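4-hydroxy-tetrahydrodipicolinate synthase (Methylacidiphilum fumariolicum SolV, PDB 6T3T) probably catalyses the condensation of aspartate semialdehyde with pyruvate to 4-hydroxy-tetrahydrodipicolinate, a step of lysine biosynthesis by the diaminopimelate pathway. Local coordinates at residues Val201-Val206 with Ala217-Tyr222. Residues are numbered along the deposited sequence; the frame is centred on the assembly and turned at random.
Sequences VGVVSV and ALVRLY
V219 of helix 212-223 packs on G202 and V203 of strand 202-205. The contact is small and apolar, burying 99 Å² in all, and no hydrogen bond crosses it. V219 CB points at the strand but stops 5.0 Å from G202 CA, which leaves the touching to its two methyls. V219 CG1 lies anti to the backbone N (chi1 172°) and rests 4.0 Å from G202 CA. With no side chain on G202, the methyl meets the main chain itself. V219 CG1 also comes within 4.3 Å of V201 O, a loose approach. The other methyl, CG2, sits beside the V219 backbone N and reaches the next strand residue. V219 CG2 meets V203 CG1 at 3.9 Å, methyl against methyl, the two side chains crossing at a slant. V203 presents this methyl because CG1 is placed between its own N and carbonyl carbon (chi1 64°). V203 also packs on T192 and S186, and its backbone hydrogen-bonds to G5 and Y7 of strand 5-9. V204, predicted to bind pyruvate, follows in the strand, but its side chain stays well clear of the helix. The predicted Schiff-base lysine, K162, has its side chain about 7 Å from that of V203. Strand 202-205 is the eighth and last strand of the barrel, and helix 212-223 follows it and covers its outer side, as in a beta/alpha unit of a TIM barrel.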
ATOM      1  N   VAL A 201      14.273  20.442 -12.195  1.00 14.39           N
ATOM      2  CA  VAL A 201      14.665  21.791 -12.577  1.00 15.29           C
ATOM      3  C   VAL A 201      13.534  22.785 -12.350  1.00 14.51           C
ATOM      4  O   VAL A 201      13.590  23.911 -12.843  1.00 19.62           O
ATOM      5  CB  VAL A 201      15.170  21.834 -14.041  1.00 22.09           C
ATOM      6  CG1 VAL A 201      16.517  21.047 -14.178  1.00 12.96           C
ATOM      7  CG2 VAL A 201      14.101  21.303 -15.036  1.00 21.27           C
ATOM      8  N   GLY A 202      12.498  22.391 -11.625  1.00 15.41           N
ATOM      9  CA  GLY A 202      11.441  23.327 -11.315  1.00 14.17           C
ATOM     10  C   GLY A 202      10.224  22.622 -10.754  1.00 17.17           C
ATOM     11  O   GLY A 202      10.274  21.446 -10.369  1.00 14.49           O
ATOM     12  N   VAL A 203       9.125  23.367 -10.716  1.00 16.18           N
ATOM     13  CA  VAL A 203       7.918  22.907 -10.046  1.00 14.02           C
ATOM     14  C   VAL A 203       6.698  23.439 -10.782  1.00 18.25           C
ATOM     15  O   VAL A 203       6.684  24.578 -11.251  1.00 16.17           O
ATOM     16  CB  VAL A 203       7.931  23.342  -8.560  1.00 17.37           C
ATOM     17  CG1 VAL A 203       7.911  24.888  -8.432  1.00 13.70           C
ATOM     18  CG2 VAL A 203       6.815  22.684  -7.807  1.00 14.19           C
ATOM     19  N   VAL A 204       5.685  22.596 -10.908  1.00 14.44           N
ATOM     20  CA  VAL A 204       4.332  23.046 -11.162  1.00 13.56           C
ATOM     21  C   VAL A 204       3.652  23.094  -9.800  1.00 20.08           C
ATOM     22  O   VAL A 204       3.330  22.051  -9.216  1.00 16.11           O
ATOM     23  CB  VAL A 204       3.593  22.123 -12.137  1.00 18.43           C
ATOM     24  CG1 VAL A 204       2.186  22.672 -12.407  1.00 17.24           C
ATOM     25  CG2 VAL A 204       4.384  21.974 -13.443  1.00 11.75           C
ATOM     26  N   SER A 205       3.435  24.304  -9.305  1.00 14.16           N
ATOM     27  CA  SER A 205       3.214  24.571  -7.898  1.00 15.43           C
ATOM     28  C   SER A 205       1.769  24.940  -7.603  1.00 17.43           C
ATOM     29  O   SER A 205       1.113  25.614  -8.398  1.00 15.87           O
ATOM     30  CB  SER A 205       4.130  25.706  -7.438  1.00 17.53           C
ATOM     31  OG  SER A 205       3.699  26.217  -6.218  1.00 14.72           O
ATOM     32  N   VAL A 206       1.289  24.484  -6.449  1.00 16.35           N
ATOM     33  CA  VAL A 206       0.040  24.967  -5.882  1.00 16.95           C
ATOM     34  C   VAL A 206       0.279  26.144  -4.966  1.00 15.16           C
ATOM     35  O   VAL A 206      -0.456  27.125  -5.030  1.00 13.07           O
ATOM     36  CB  VAL A 206      -0.684  23.846  -5.111  1.00 15.26           C
ATOM     37  CG1 VAL A 206      -1.957  24.412  -4.417  1.00 12.54           C
ATOM     38  CG2 VAL A 206      -1.006  22.685  -6.022  1.00 15.07           C
ATOM     39  N   ALA A 217      11.402  31.777  -5.491  1.00 15.40           N
ATOM     40  CA  ALA A 217      12.743  31.985  -4.946  1.00 21.08           C
ATOM     41  C   ALA A 217      13.334  30.670  -4.448  1.00 15.55           C
ATOM     42  O   ALA A 217      14.534  30.415  -4.614  1.00 17.89           O
ATOM     43  CB  ALA A 217      12.712  33.004  -3.811  1.00 12.11           C
ATOM     44  N   LEU A 218      12.498  29.808  -3.873  1.00 17.88           N
ATOM     45  CA  LEU A 218      12.986  28.515  -3.406  1.00 19.11           C
ATOM     46  C   LEU A 218      13.689  27.771  -4.530  1.00 16.40           C
ATOM     47  O   LEU A 218      14.798  27.244  -4.351  1.00 16.87           O
ATOM     48  CB  LEU A 218      11.833  27.699  -2.821  1.00 20.40           C
ATOM     49  CG  LEU A 218      12.145  26.450  -1.973  1.00 24.18           C
ATOM     50  CD1 LEU A 218      11.013  26.123  -1.007  1.00 22.12           C
ATOM     51  CD2 LEU A 218      12.356  25.271  -2.867  1.00 21.71           C
ATOM     52  N   VAL A 219      13.067  27.733  -5.709  1.00 16.64           N
ATOM     53  CA  VAL A 219      13.655  26.996  -6.823  1.00 18.99           C
ATOM     54  C   VAL A 219      14.933  27.683  -7.308  1.00 16.11           C
ATOM     55  O   VAL A 219      15.955  27.031  -7.541  1.00 15.90           O
ATOM     56  CB  VAL A 219      12.625  26.824  -7.952  1.00 17.54           C
ATOM     57  CG1 VAL A 219      13.287  26.224  -9.209  1.00 12.20           C
ATOM     58  CG2 VAL A 219      11.507  25.922  -7.471  1.00 15.47           C
ATOM     59  N   ARG A 220      14.883  29.010  -7.480  1.00 17.00           N
ATOM     60  CA  ARG A 220      16.048  29.760  -7.948  1.00 19.36           C
ATOM     61  C   ARG A 220      17.235  29.588  -7.003  1.00 16.33           C
ATOM     62  O   ARG A 220      18.356  29.367  -7.458  1.00 18.76           O
ATOM     63  CB  ARG A 220      15.704  31.247  -8.105  1.00 18.47           C
ATOM     64  CG  ARG A 220      14.874  31.555  -9.325  1.00 23.12           C
ATOM     65  CD  ARG A 220      14.780  33.058  -9.575  1.00 27.03           C
ATOM     66  NE  ARG A 220      14.005  33.769  -8.551  1.00 26.42           N
ATOM     67  CZ  ARG A 220      12.686  33.684  -8.406  1.00 26.21           C
ATOM     68  NH1 ARG A 220      11.975  32.893  -9.205  1.00 32.44           N
ATOM     69  NH2 ARG A 220      12.066  34.382  -7.456  1.00 25.91           N
ATOM     70  N   LEU A 221      16.998  29.675  -5.682  1.00 14.69           N
ATOM     71  CA  LEU A 221      18.068  29.491  -4.703  1.00 18.23           C
ATOM     72  C   LEU A 221      18.796  28.174  -4.919  1.00 19.65           C
ATOM     73  O   LEU A 221      20.029  28.135  -4.993  1.00 20.25           O
ATOM     74  CB  LEU A 221      17.510  29.556  -3.279  1.00 18.67           C
ATOM     75  CG  LEU A 221      17.192  30.992  -2.834  1.00 17.67           C
ATOM     76  CD1 LEU A 221      16.225  31.024  -1.650  1.00 17.08           C
ATOM     77  CD2 LEU A 221      18.477  31.763  -2.533  1.00 23.03           C
ATOM     78  N   TYR A 222      18.054  27.089  -5.100  1.00 20.62           N
ATOM     79  CA  TYR A 222      18.742  25.824  -5.295  1.00 23.21           C
ATOM     80  C   TYR A 222      19.479  25.804  -6.632  1.00 20.95           C
ATOM     81  O   TYR A 222      20.641  25.385  -6.700  1.00 17.93           O
ATOM     82  CB  TYR A 222      17.773  24.631  -5.167  1.00 23.39           C
ATOM     83  CG  TYR A 222      18.540  23.387  -4.767  1.00 22.89           C
ATOM     84  CD1 TYR A 222      18.805  23.119  -3.428  1.00 25.35           C
ATOM     85  CD2 TYR A 222      19.080  22.542  -5.724  1.00 22.93           C
ATOM     86  CE1 TYR A 222      19.543  22.028  -3.050  1.00 22.85           C
ATOM     87  CE2 TYR A 222      19.817  21.428  -5.355  1.00 19.97           C
ATOM     88  CZ  TYR A 222      20.060  21.186  -4.018  1.00 24.39           C
ATOM     89  OH  TYR A 222      20.810  20.093  -3.624  1.00 19.59           O
TER